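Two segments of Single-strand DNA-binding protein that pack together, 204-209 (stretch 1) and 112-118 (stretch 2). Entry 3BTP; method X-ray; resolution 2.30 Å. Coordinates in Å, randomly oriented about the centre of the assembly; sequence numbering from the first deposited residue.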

# COMPACT_ATOMS: atom_id res chain seq x y z
N ALA A 204 -16.37 -20.40 -5.33
CA ALA A 204 -16.66 -21.52 -6.28
C ALA A 204 -15.52 -21.96 -7.15
O ALA A 204 -15.28 -23.17 -7.29
CB ALA A 204 -17.91 -21.22 -7.17
N GLU A 205 -14.82 -20.99 -7.75
CA GLU A 205 -13.60 -21.23 -8.48
C GLU A 205 -12.44 -21.70 -7.62
O GLU A 205 -11.67 -22.54 -8.04
CB GLU A 205 -13.18 -19.95 -9.24
CG GLU A 205 -14.34 -19.27 -9.96
CD GLU A 205 -13.91 -17.98 -10.72
OE1 GLU A 205 -13.03 -17.23 -10.22
OE2 GLU A 205 -14.48 -17.71 -11.81
N MET A 206 -12.26 -21.14 -6.44
CA MET A 206 -11.18 -21.59 -5.54
C MET A 206 -11.50 -22.97 -4.88
O MET A 206 -10.62 -23.62 -4.28
CB MET A 206 -10.86 -20.54 -4.46
CG MET A 206 -10.26 -19.15 -4.97
SD MET A 206 -9.79 -17.98 -3.56
CE MET A 206 -11.40 -17.32 -3.38
N GLY A 207 -12.75 -23.40 -4.97
CA GLY A 207 -13.16 -24.68 -4.40
C GLY A 207 -13.47 -24.64 -2.92
O GLY A 207 -13.50 -25.68 -2.27
N ILE A 208 -13.70 -23.44 -2.38
CA ILE A 208 -13.99 -23.24 -0.96
C ILE A 208 -15.50 -23.35 -0.71
O ILE A 208 -16.26 -22.59 -1.27
CB ILE A 208 -13.43 -21.81 -0.47
CG1 ILE A 208 -11.93 -21.72 -0.72
CG2 ILE A 208 -13.74 -21.54 0.97
CD1 ILE A 208 -11.26 -20.42 -0.28
N THR A 209 -15.94 -24.22 0.17
CA THR A 209 -17.39 -24.33 0.44
C THR A 209 -17.90 -23.62 1.70
O THR A 209 -19.09 -23.41 1.85
CB THR A 209 -17.80 -25.81 0.51
OG1 THR A 209 -16.90 -26.51 1.37
CG2 THR A 209 -17.78 -26.45 -0.89
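Stretch 2 (112-118) RRTDEYI

Stretch 2 lies against the C-terminal end of a helix in stretch 1 mostly through side chains, in a small mixed contact that has a charged arginine at one end and an aromatic ring at the other. The two segments belong to one chain but are far apart in sequence, where no touching pair is closer than 89 positions, and together they bury 306 Å².

In stretch 1 the helix arrives from earlier in the chain, and Gly207 is the first residue to leave helical geometry. Its positive phi (83/18) would jam a CB against the carbonyl O of Met206, so the backbone here calls for glycine. Ile208 then follows in an extended conformation. Stretch 2 leaves Arg112 and passes through a type I beta turn from Arg113 to Glu116, after which Tyr117 and Ile118 enter a strand. The backbones stay well apart: the nearest CA atoms, those of Met206 and Glu116, are 8.2 Å from each other, and the gap is filled by side chains. Residues 113 to 115, at the turn, do not reach stretch 1. Contacts run in the same order along both segments, from Glu205 and Arg112 to Ile208 and Tyr117.

At the charged end, Arg112 extends its guanidinium to the helix, where Glu205 CB and Met206 CA lie over one of its faces. Arg112 NH1 forms a salt bridge with Glu205 OE1, but at 3.4 Å the hydrogen bond within it is weak. The guanidinium is held more firmly from its own segment: Arg112 NE lies 2.7 Å from Glu116 OE1, and Arg112 NH2 donates to the same oxygen at 2.8 Å. This ion pair gives Met206 a polar surface to pack on, its CG lying 3.3 Å from Arg112 NH2 and 3.4 Å from Glu116 OE2. Met206, in the m, t, m rotamer, has the largest area covered of any residue in the contact.

Tyr117 closes the other end. Ile208 directs its CB toward stretch 2 and places CD1 over the face of the ring, 3.9 Å from the centroid of Tyr117 and 23° off the normal, a CH-pi contact whose closest approach is 3.6 Å between Ile208 CD1 and Tyr117 CD2. Met206 O sits at the ring edge, 4.0 Å from Tyr117 CE2. A water bridges the same two residues, donating to Met206 O at 2.9 Å and hydrogen-bonding with Tyr117 OH at 2.7 Å, and so links the Met206 carbonyl to the tyrosine hydroxyl.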

# COMPACT_ATOMS: atom_id res chain seq x y z
N ARG A 112 -4.65 -20.60 -12.03
CA ARG A 112 -4.74 -20.38 -10.54
C ARG A 112 -3.44 -20.63 -9.76
O ARG A 112 -2.70 -21.58 -10.02
CB ARG A 112 -5.87 -21.23 -9.97
CG ARG A 112 -7.22 -20.74 -10.47
CD ARG A 112 -8.34 -21.09 -9.52
NE ARG A 112 -8.56 -19.98 -8.61
CZ ARG A 112 -9.37 -18.95 -8.86
NH1 ARG A 112 -10.03 -18.90 -10.00
NH2 ARG A 112 -9.50 -17.98 -7.97
N ARG A 113 -3.14 -19.71 -8.84
CA ARG A 113 -1.97 -19.84 -7.98
C ARG A 113 -2.21 -20.92 -6.98
O ARG A 113 -3.30 -21.04 -6.42
CB ARG A 113 -1.75 -18.55 -7.24
CG ARG A 113 -1.19 -17.38 -8.06
CD ARG A 113 -0.52 -16.53 -7.02
NE ARG A 113 0.78 -16.16 -7.48
CZ ARG A 113 1.94 -16.37 -6.89
NH1 ARG A 113 2.04 -16.96 -5.73
NH2 ARG A 113 3.01 -15.93 -7.52
N THR A 114 -1.17 -21.70 -6.74
CA THR A 114 -1.18 -22.74 -5.71
C THR A 114 -1.25 -22.23 -4.24
O THR A 114 -1.60 -22.97 -3.35
CB THR A 114 0.05 -23.64 -5.87
OG1 THR A 114 1.23 -22.85 -5.67
CG2 THR A 114 0.06 -24.35 -7.31
N ASP A 115 -0.94 -20.95 -4.02
CA ASP A 115 -0.92 -20.31 -2.72
C ASP A 115 -1.95 -19.19 -2.59
O ASP A 115 -1.79 -18.27 -1.80
CB ASP A 115 0.52 -19.80 -2.46
CG ASP A 115 0.94 -18.66 -3.41
OD1 ASP A 115 0.09 -18.33 -4.25
OD2 ASP A 115 2.07 -18.09 -3.32
N GLU A 116 -3.03 -19.27 -3.36
CA GLU A 116 -4.06 -18.22 -3.42
C GLU A 116 -4.90 -18.13 -2.10
O GLU A 116 -5.63 -17.14 -1.88
CB GLU A 116 -4.96 -18.46 -4.66
CG GLU A 116 -5.84 -19.76 -4.63
CD GLU A 116 -6.91 -19.85 -5.82
OE1 GLU A 116 -7.19 -18.86 -6.57
OE2 GLU A 116 -7.50 -20.94 -5.99
N TYR A 117 -4.83 -19.20 -1.27
CA TYR A 117 -5.26 -19.12 0.11
C TYR A 117 -4.40 -19.96 1.05
O TYR A 117 -3.68 -20.90 0.62
CB TYR A 117 -6.81 -19.29 0.32
CG TYR A 117 -7.31 -20.73 0.14
CD1 TYR A 117 -7.23 -21.66 1.19
CD2 TYR A 117 -7.81 -21.15 -1.12
CE1 TYR A 117 -7.65 -22.98 1.03
CE2 TYR A 117 -8.28 -22.45 -1.29
CZ TYR A 117 -8.18 -23.36 -0.21
OH TYR A 117 -8.59 -24.65 -0.40
N ILE A 118 -4.44 -19.55 2.31
CA ILE A 118 -3.86 -20.26 3.42
C ILE A 118 -4.98 -20.48 4.47
O ILE A 118 -5.74 -19.56 4.77
CB ILE A 118 -2.70 -19.44 4.04
CG1 ILE A 118 -1.60 -19.11 2.99
CG2 ILE A 118 -2.12 -20.15 5.25
CD1 ILE A 118 -0.60 -18.11 3.47
O HOH W 1 -9.80 -25.75 -2.49